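Local coordinates for protein Nrps/pks (Streptomyces albus, PDB 4OPE) that probably elongates polyketide chains by decarboxylative Claisen condensation, as a ketosynthase domain of the AT-less type I oxazolomycin synthase, at residues 483-491 / 556-567; 525-536 / 545-553. All blocks are in the same frame, centred on the assembly; numbering follows the deposited sequence.

Interaction 1: 483-491 / 556-567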
loop_
_atom_site.group_PDB
_atom_site.type_symbol
_atom_site.label_atom_id
_atom_site.label_comp_id
_atom_site.label_asym_id
_atom_site.label_seq_id
_atom_site.Cartn_x
_atom_site.Cartn_y
_atom_site.Cartn_z
ATOM N N ALA A 483 28.814 0.433 27.280
ATOM C CA ALA A 483 27.875 0.300 26.183
ATOM C C ALA A 483 26.516 -0.203 26.688
ATOM O O ALA A 483 25.450 0.189 26.188
ATOM C CB ALA A 483 28.449 -0.656 25.120
ATOM N N VAL A 484 26.563 -1.079 27.680
ATOM C CA VAL A 484 25.354 -1.612 28.237
ATOM C C VAL A 484 24.626 -0.481 28.935
ATOM O O VAL A 484 23.436 -0.289 28.749
ATOM C CB VAL A 484 25.665 -2.748 29.206
ATOM C CG1 VAL A 484 24.425 -3.139 29.999
ATOM C CG2 VAL A 484 26.176 -3.968 28.448
ATOM N N ALA A 485 25.360 0.255 29.747
ATOM C CA ALA A 485 24.844 1.446 30.418
ATOM C C ALA A 485 24.263 2.434 29.436
ATOM O O ALA A 485 23.132 2.885 29.617
ATOM C CB ALA A 485 25.970 2.143 31.199
ATOM N N ALA A 486 25.057 2.788 28.421
ATOM C CA ALA A 486 24.651 3.823 27.466
ATOM C C ALA A 486 23.342 3.426 26.782
ATOM O O ALA A 486 22.432 4.232 26.678
ATOM C CB ALA A 486 25.736 4.105 26.427
ATOM N N THR A 487 23.257 2.171 26.363
ATOM C CA THR A 487 22.143 1.714 25.585
ATOM C C THR A 487 20.836 1.852 26.352
ATOM O O THR A 487 19.838 2.365 25.824
ATOM C CB THR A 487 22.373 0.261 25.145
ATOM O OG1 THR A 487 23.438 0.233 24.165
ATOM C CG2 THR A 487 21.107 -0.350 24.569
ATOM N N LEU A 488 20.858 1.449 27.610
ATOM C CA LEU A 488 19.674 1.480 28.446
ATOM C C LEU A 488 19.197 2.889 28.723
ATOM O O LEU A 488 18.005 3.135 28.854
ATOM C CB LEU A 488 19.942 0.758 29.757
ATOM C CG LEU A 488 20.105 -0.760 29.575
ATOM C CD1 LEU A 488 20.776 -1.367 30.790
ATOM C CD2 LEU A 488 18.776 -1.441 29.269
ATOM N N LEU A 489 20.129 3.824 28.750
ATOM C CA LEU A 489 19.775 5.216 28.969
ATOM C C LEU A 489 19.176 5.891 27.732
ATOM O O LEU A 489 18.718 7.044 27.815
ATOM C CB LEU A 489 20.975 5.999 29.460
ATOM C CG LEU A 489 21.465 5.508 30.821
ATOM C CD1 LEU A 489 22.779 6.183 31.204
ATOM C CD2 LEU A 489 20.368 5.770 31.850
ATOM N N THR A 490 19.132 5.200 26.608
ATOM C CA THR A 490 18.412 5.763 25.478
ATOM C C THR A 490 16.962 5.319 25.478
ATOM O O THR A 490 16.148 5.823 24.696
ATOM C CB THR A 490 19.012 5.314 24.159
ATOM O OG1 THR A 490 18.666 3.927 23.944
ATOM C CG2 THR A 490 20.503 5.525 24.193
ATOM N N ARG A 491 16.633 4.387 26.356
ATOM C CA ARG A 491 15.294 3.869 26.374
ATOM C C ARG A 491 14.307 4.742 27.094
ATOM O O ARG A 491 14.602 5.342 28.107
ATOM C CB ARG A 491 15.296 2.477 27.005
ATOM C CG ARG A 491 15.938 1.464 26.077
ATOM C CD ARG A 491 15.700 0.050 26.560
ATOM N NE ARG A 491 16.386 -0.872 25.679
ATOM C CZ ARG A 491 16.251 -2.179 25.714
ATOM N NH1 ARG A 491 15.447 -2.764 26.632
ATOM N NH2 ARG A 491 16.949 -2.887 24.842
ATOM N N ALA A 556 22.247 9.658 28.361
ATOM C CA ALA A 556 23.342 8.790 27.880
ATOM C C ALA A 556 24.479 9.679 27.353
ATOM O O ALA A 556 24.230 10.715 26.700
ATOM C CB ALA A 556 22.862 7.835 26.782
ATOM N N PRO A 557 25.725 9.294 27.661
ATOM C CA PRO A 557 26.878 10.060 27.177
ATOM C C PRO A 557 26.986 10.119 25.648
ATOM O O PRO A 557 26.770 9.133 24.967
ATOM C CB PRO A 557 28.080 9.324 27.790
ATOM C CG PRO A 557 27.537 8.662 29.012
ATOM C CD PRO A 557 26.102 8.316 28.705
ATOM N N ALA A 558 27.297 11.298 25.138
ATOM C CA ALA A 558 27.537 11.508 23.722
ATOM C C ALA A 558 28.554 10.514 23.159
ATOM O O ALA A 558 29.595 10.242 23.779
ATOM C CB ALA A 558 28.037 12.936 23.490
ATOM N N GLY A 559 28.229 9.969 21.987
ATOM C CA GLY A 559 29.166 9.178 21.204
ATOM C C GLY A 559 29.374 7.751 21.672
ATOM O O GLY A 559 30.044 6.977 20.993
ATOM N N ALA A 560 28.784 7.384 22.809
ATOM C CA ALA A 560 28.999 6.076 23.395
ATOM C C ALA A 560 28.676 4.969 22.394
ATOM O O ALA A 560 27.725 5.069 21.608
ATOM C CB ALA A 560 28.147 5.913 24.645
ATOM N N PRO A 561 29.462 3.899 22.431
ATOM C CA PRO A 561 29.147 2.796 21.553
ATOM C C PRO A 561 27.884 2.063 22.038
ATOM O O PRO A 561 27.591 2.071 23.237
ATOM C CB PRO A 561 30.374 1.911 21.691
ATOM C CG PRO A 561 30.811 2.116 23.136
ATOM C CD PRO A 561 30.376 3.510 23.525
ATOM N N ARG A 562 27.137 1.428 21.131
ATOM C CA ARG A 562 25.951 0.704 21.566
ATOM C C ARG A 562 25.920 -0.792 21.284
ATOM O O ARG A 562 26.613 -1.317 20.437
ATOM C CB ARG A 562 24.707 1.430 21.083
ATOM C CG ARG A 562 24.561 2.765 21.840
ATOM C CD ARG A 562 23.252 3.490 21.574
ATOM N NE ARG A 562 22.937 3.612 20.141
ATOM C CZ ARG A 562 22.584 4.751 19.527
ATOM N NH1 ARG A 562 22.488 5.907 20.180
ATOM N NH2 ARG A 562 22.299 4.741 18.237
ATOM N N VAL A 563 25.111 -1.478 22.063
ATOM C CA VAL A 563 24.882 -2.892 21.915
ATOM C C VAL A 563 23.400 -3.158 21.966
ATOM O O VAL A 563 22.604 -2.340 22.438
ATOM C CB VAL A 563 25.587 -3.702 23.007
ATOM C CG1 VAL A 563 27.082 -3.493 22.869
ATOM C CG2 VAL A 563 25.142 -3.307 24.407
ATOM N N SER A 564 23.038 -4.318 21.477
ATOM C CA SER A 564 21.658 -4.732 21.408
ATOM C C SER A 564 21.385 -5.511 22.640
ATOM O O SER A 564 22.059 -6.500 22.886
ATOM C CB SER A 564 21.527 -5.667 20.247
ATOM O OG SER A 564 21.943 -5.031 19.061
ATOM N N LEU A 565 20.417 -5.073 23.426
ATOM C CA LEU A 565 20.010 -5.759 24.642
ATOM C C LEU A 565 18.577 -6.176 24.501
ATOM O O LEU A 565 17.819 -5.568 23.744
ATOM C CB LEU A 565 20.106 -4.830 25.843
ATOM C CG LEU A 565 21.472 -4.163 26.073
ATOM C CD1 LEU A 565 21.340 -2.906 26.895
ATOM C CD2 LEU A 565 22.457 -5.116 26.743
ATOM N N PRO A 566 18.160 -7.187 25.270
ATOM C CA PRO A 566 16.794 -7.631 25.136
ATOM C C PRO A 566 15.793 -6.479 25.219
ATOM O O PRO A 566 15.959 -5.554 26.018
ATOM C CB PRO A 566 16.637 -8.588 26.279
ATOM C CG PRO A 566 18.019 -9.106 26.531
ATOM C CD PRO A 566 18.933 -7.971 26.238
ATOM N N GLY A 567 14.763 -6.532 24.396
ATOM C CA GLY A 567 13.774 -5.475 24.343
ATOM C C GLY A 567 12.721 -5.599 25.441
ATOM O O GLY A 567 12.689 -6.594 26.167
HETATM O O HOH W 1 18.980 -2.558 22.472
#
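R491 and the backbone carbonyls of L565 and P566 form the polar end of this contact, in which the extended linker 556-567 that follows the small alpha/beta subdomain of the ketosynthase wraps back over helix 481-488. The guanidinium presents its edge: R491 NH1 and NH2 both reach P566 O, end-on, at 2.9 and 3.1 Å, and NH2 also bonds L565 O at 3.0 Å. Both acceptors lie within 3° of the guanidinium plane, yet the NH2 bonds arrive from above the carbonyl planes. A water accepting from R491 NH2 and from L565 N adds a further bridge. A lysine in place of R491 would probably lose the paired grip of two nitrogens on P566 O, leaving L565 O or P566 O without its charged mate. Earlier on the helix, T487 and L488 receive L565, whose CD1 touches T487 CG2 at 3.5 Å and L488 CG at 3.6 Å, the L488 side chain crossing it at about a right angle. In T487, chi1 of -70° puts OG1 beside the backbone N and the methyl CG2 anti to it. V563 N donates to T487 OG1 at 3.2 Å with a nearly straight N-H...O angle of 172°. A483 and A486 bring small methyls to the linker: A483 CB lies against P561 and V563 CG1, and A486 CB meets A560 CB at 3.5 Å. In the second shell, H464 of helix 458-473 touches R491, and F471 packs on L565 and P566. Beyond the helix, C451 and L453 of strand 449-455 support L488. T490 OG1 donates to T487 O at 2.7 Å, in the carbonyl plane.

Interaction 2: 525-536 / 545-553; sequences LTGTASRAAAPA and AEAWVRGAP
The guanidinium of R550 turns its edge to the loop carbonyls of A534 and P535, while one of its faces lies against the backbone of its own helix, with E546 O and A547 CA each 3.5 Å above the plane toward the rim. At that edge the grip is side-on: R550 NE and NH2 both donate to A534 O, at 2.7 and 2.9 Å, from the same face of the carbonyl plane, and the acceptor sits only 1° out of the guanidinium plane. A weak bond, bent at the hydrogen, joins R550 NH2 to P535 O. The bend at chi3 (-80°) folds the arginine back along the helix, which accounts for the backbone atoms over its face.

The carbonyl of R550 serves the loop as well. It accepts from S530 N at 3.1 Å, and a water donates to it and to T528 O while accepting from S530 OG. Here the helix ends in a Schellman motif at G551, whose positive phi turns the chain; a side chain there would be jammed against the carbonyl O of R550 and would probably collide with S530 N and A529 CB. A533 CB packs on R550 CB, and the A536 and A547 methyls meet nearby. Toward the strand the contact is apolar: V549 CG2 meets L525 CB at 3.6 Å, and L525 CD1 reaches E546 CG and A545 CB. G527, lacking a side chain, lets V549 CG1 settle against the backbone at G527 N, 3.4 Å away.

Strand 525-528 is part of the edge strand of a three-stranded antiparallel sheet, paired with strand 496-502. Helix 545-550 runs beside it at 29°, its axis 7.2 Å away, and W548 reaches across strands 496-502 and 449-455, where its NE1 bonds L453 O.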
loop_
_atom_site.group_PDB
_atom_site.type_symbol
_atom_site.label_atom_id
_atom_site.label_comp_id
_atom_site.label_asym_id
_atom_site.label_seq_id
_atom_site.Cartn_x
_atom_site.Cartn_y
_atom_site.Cartn_z
ATOM N N LEU A 525 18.969 -0.189 43.761
ATOM C CA LEU A 525 17.950 0.725 44.260
ATOM C C LEU A 525 16.665 0.568 43.440
ATOM O O LEU A 525 16.716 0.300 42.267
ATOM C CB LEU A 525 18.419 2.166 44.161
ATOM C CG LEU A 525 19.847 2.501 44.597
ATOM C CD1 LEU A 525 20.191 3.962 44.290
ATOM C CD2 LEU A 525 20.046 2.197 46.070
ATOM N N THR A 526 15.513 0.746 44.066
ATOM C CA THR A 526 14.273 0.640 43.364
ATOM C C THR A 526 13.354 1.752 43.808
ATOM O O THR A 526 13.461 2.238 44.911
ATOM C CB THR A 526 13.540 -0.707 43.587
ATOM O OG1 THR A 526 13.055 -0.756 44.922
ATOM C CG2 THR A 526 14.433 -1.889 43.342
ATOM N N GLY A 527 12.438 2.150 42.939
ATOM C CA GLY A 527 11.443 3.114 43.339
ATOM C C GLY A 527 10.452 3.357 42.247
ATOM O O GLY A 527 10.551 2.782 41.190
ATOM N N THR A 528 9.472 4.182 42.518
ATOM C CA THR A 528 8.528 4.571 41.496
ATOM C C THR A 528 8.762 6.032 41.214
ATOM O O THR A 528 9.069 6.808 42.114
ATOM C CB THR A 528 7.089 4.294 41.942
ATOM O OG1 THR A 528 6.890 2.879 41.927
ATOM C CG2 THR A 528 6.113 4.898 40.963
ATOM N N ALA A 529 8.668 6.406 39.950
ATOM C CA ALA A 529 8.961 7.774 39.596
ATOM C C ALA A 529 7.916 8.669 40.227
ATOM O O ALA A 529 6.815 8.226 40.488
ATOM C CB ALA A 529 8.956 7.954 38.087
ATOM N N SER A 530 8.279 9.922 40.464
ATOM C CA SER A 530 7.310 10.955 40.846
ATOM C C SER A 530 7.605 12.196 40.026
ATOM O O SER A 530 8.701 12.368 39.509
ATOM C CB SER A 530 7.345 11.243 42.363
ATOM O OG SER A 530 8.669 11.445 42.800
ATOM N N ARG A 531 6.619 13.060 39.908
ATOM C CA ARG A 531 6.747 14.204 39.038
ATOM C C ARG A 531 7.682 15.199 39.676
ATOM O O ARG A 531 7.750 15.305 40.890
ATOM C CB ARG A 531 5.384 14.818 38.760
ATOM C CG ARG A 531 4.424 13.784 38.183
ATOM C CD ARG A 531 3.058 14.371 37.944
ATOM N NE ARG A 531 2.207 13.455 37.201
ATOM C CZ ARG A 531 0.902 13.637 37.030
ATOM N NH1 ARG A 531 0.294 14.687 37.556
ATOM N NH2 ARG A 531 0.183 12.769 36.334
ATOM N N ALA A 532 8.422 15.894 38.818
ATOM C CA ALA A 532 9.467 16.852 39.175
ATOM C C ALA A 532 10.505 16.341 40.181
ATOM O O ALA A 532 11.100 17.125 40.930
ATOM C CB ALA A 532 8.853 18.165 39.630
ATOM N N ALA A 533 10.758 15.044 40.168
ATOM C CA ALA A 533 11.776 14.487 41.056
ATOM C C ALA A 533 13.104 15.225 40.934
ATOM O O ALA A 533 13.490 15.711 39.874
ATOM C CB ALA A 533 11.979 13.021 40.802
ATOM N N ALA A 534 13.802 15.309 42.046
ATOM C CA ALA A 534 15.057 16.014 42.045
ATOM C C ALA A 534 16.009 15.346 41.069
ATOM O O ALA A 534 16.252 14.125 41.117
ATOM C CB ALA A 534 15.657 16.061 43.454
ATOM N N PRO A 535 16.547 16.144 40.169
ATOM C CA PRO A 535 17.568 15.609 39.273
ATOM C C PRO A 535 18.871 15.226 40.022
ATOM O O PRO A 535 19.003 15.460 41.216
ATOM C CB PRO A 535 17.814 16.771 38.280
ATOM C CG PRO A 535 17.406 18.022 39.034
ATOM C CD PRO A 535 16.306 17.592 39.979
ATOM N N ALA A 536 19.830 14.687 39.298
ATOM C CA ALA A 536 21.054 14.251 39.876
ATOM C C ALA A 536 21.812 15.428 40.437
ATOM O O ALA A 536 21.809 16.488 39.839
ATOM C CB ALA A 536 21.907 13.525 38.844
ATOM N N ALA A 545 22.325 6.941 39.710
ATOM C CA ALA A 545 21.466 5.904 40.225
ATOM C C ALA A 545 20.368 6.451 41.100
ATOM O O ALA A 545 19.225 6.127 40.929
ATOM C CB ALA A 545 22.294 4.907 41.005
ATOM N N GLU A 546 20.693 7.283 42.062
ATOM C CA GLU A 546 19.650 7.763 42.993
ATOM C C GLU A 546 18.583 8.633 42.295
ATOM O O GLU A 546 17.413 8.627 42.655
ATOM C CB GLU A 546 20.292 8.496 44.187
ATOM C CG GLU A 546 20.996 7.558 45.197
ATOM C CD GLU A 546 21.758 8.306 46.320
ATOM O OE1 GLU A 546 22.368 9.368 46.038
ATOM O OE2 GLU A 546 21.754 7.843 47.496
ATOM N N ALA A 547 18.997 9.384 41.292
ATOM C CA ALA A 547 18.100 10.268 40.585
ATOM C C ALA A 547 17.132 9.486 39.725
ATOM O O ALA A 547 15.973 9.788 39.692
ATOM C CB ALA A 547 18.911 11.235 39.732
ATOM N N TRP A 548 17.639 8.469 39.034
ATOM C CA TRP A 548 16.844 7.583 38.242
ATOM C C TRP A 548 15.744 6.936 39.031
ATOM O O TRP A 548 14.590 6.912 38.601
ATOM C CB TRP A 548 17.740 6.507 37.642
ATOM C CG TRP A 548 17.013 5.538 36.758
ATOM C CD1 TRP A 548 16.716 4.204 37.027
ATOM C CD2 TRP A 548 16.474 5.824 35.497
ATOM N NE1 TRP A 548 16.031 3.674 35.980
ATOM C CE2 TRP A 548 15.872 4.650 35.025
ATOM C CE3 TRP A 548 16.445 6.964 34.708
ATOM C CZ2 TRP A 548 15.244 4.586 33.791
ATOM C CZ3 TRP A 548 15.812 6.914 33.473
ATOM C CH2 TRP A 548 15.221 5.731 33.029
ATOM N N VAL A 549 16.088 6.380 40.176
ATOM C CA VAL A 549 15.085 5.801 41.069
ATOM C C VAL A 549 14.035 6.802 41.587
ATOM O O VAL A 549 12.853 6.437 41.734
ATOM C CB VAL A 549 15.781 5.024 42.204
ATOM C CG1 VAL A 549 14.802 4.569 43.258
ATOM C CG2 VAL A 549 16.471 3.812 41.577
ATOM N N ARG A 550 14.416 8.060 41.809
ATOM C CA ARG A 550 13.380 9.095 42.135
ATOM C C ARG A 550 12.403 9.414 40.996
ATOM O O ARG A 550 11.285 9.925 41.253
ATOM C CB ARG A 550 13.989 10.435 42.504
ATOM C CG ARG A 550 14.893 10.460 43.707
ATOM C CD ARG A 550 15.187 11.900 44.063
ATOM N NE ARG A 550 16.224 12.528 43.246
ATOM C CZ ARG A 550 17.524 12.399 43.479
ATOM N NH1 ARG A 550 17.988 11.622 44.463
ATOM N NH2 ARG A 550 18.378 13.018 42.703
ATOM N N GLY A 551 12.839 9.164 39.760
ATOM C CA GLY A 551 12.030 9.420 38.567
ATOM C C GLY A 551 12.666 10.352 37.562
ATOM O O GLY A 551 12.044 10.695 36.556
ATOM N N ALA A 552 13.904 10.743 37.813
ATOM C CA ALA A 552 14.579 11.748 37.006
ATOM C C ALA A 552 15.270 11.120 35.820
ATOM O O ALA A 552 15.852 10.049 35.942
ATOM C CB ALA A 552 15.614 12.498 37.841
ATOM N N PRO A 553 15.249 11.799 34.672
ATOM C CA PRO A 553 15.926 11.191 33.530
ATOM C C PRO A 553 17.402 11.357 33.688
ATOM O O PRO A 553 17.812 12.329 34.211
ATOM C CB PRO A 553 15.469 12.039 32.330
ATOM C CG PRO A 553 15.005 13.354 32.912
ATOM C CD PRO A 553 14.612 13.094 34.351
HETATM O O HOH W 2 9.915 9.191 43.652
#

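How the interactions relate
From the N terminus, the chain first builds the whole of the large thiolase-type sheet, then enters the small three-stranded subdomain at strand 449-455. After helix 458-473 comes helix 481-488, the first half of interaction 1. Strand 496-502, helix 505-516 and strand 524-528 come next, and interaction 2 closes a short loop of eight intervening residues between this edge strand with its following turn and helix 541-550. The chain then leaves through 556-567, which returns to 483-491 and closes the longer loop. Interaction 2 is therefore nested inside interaction 1. Their centres lie 19 Å apart: interaction 2 joins the edge strand and its following turn to helix 541-550, while interaction 1 lays the departing linker on helix 481-488.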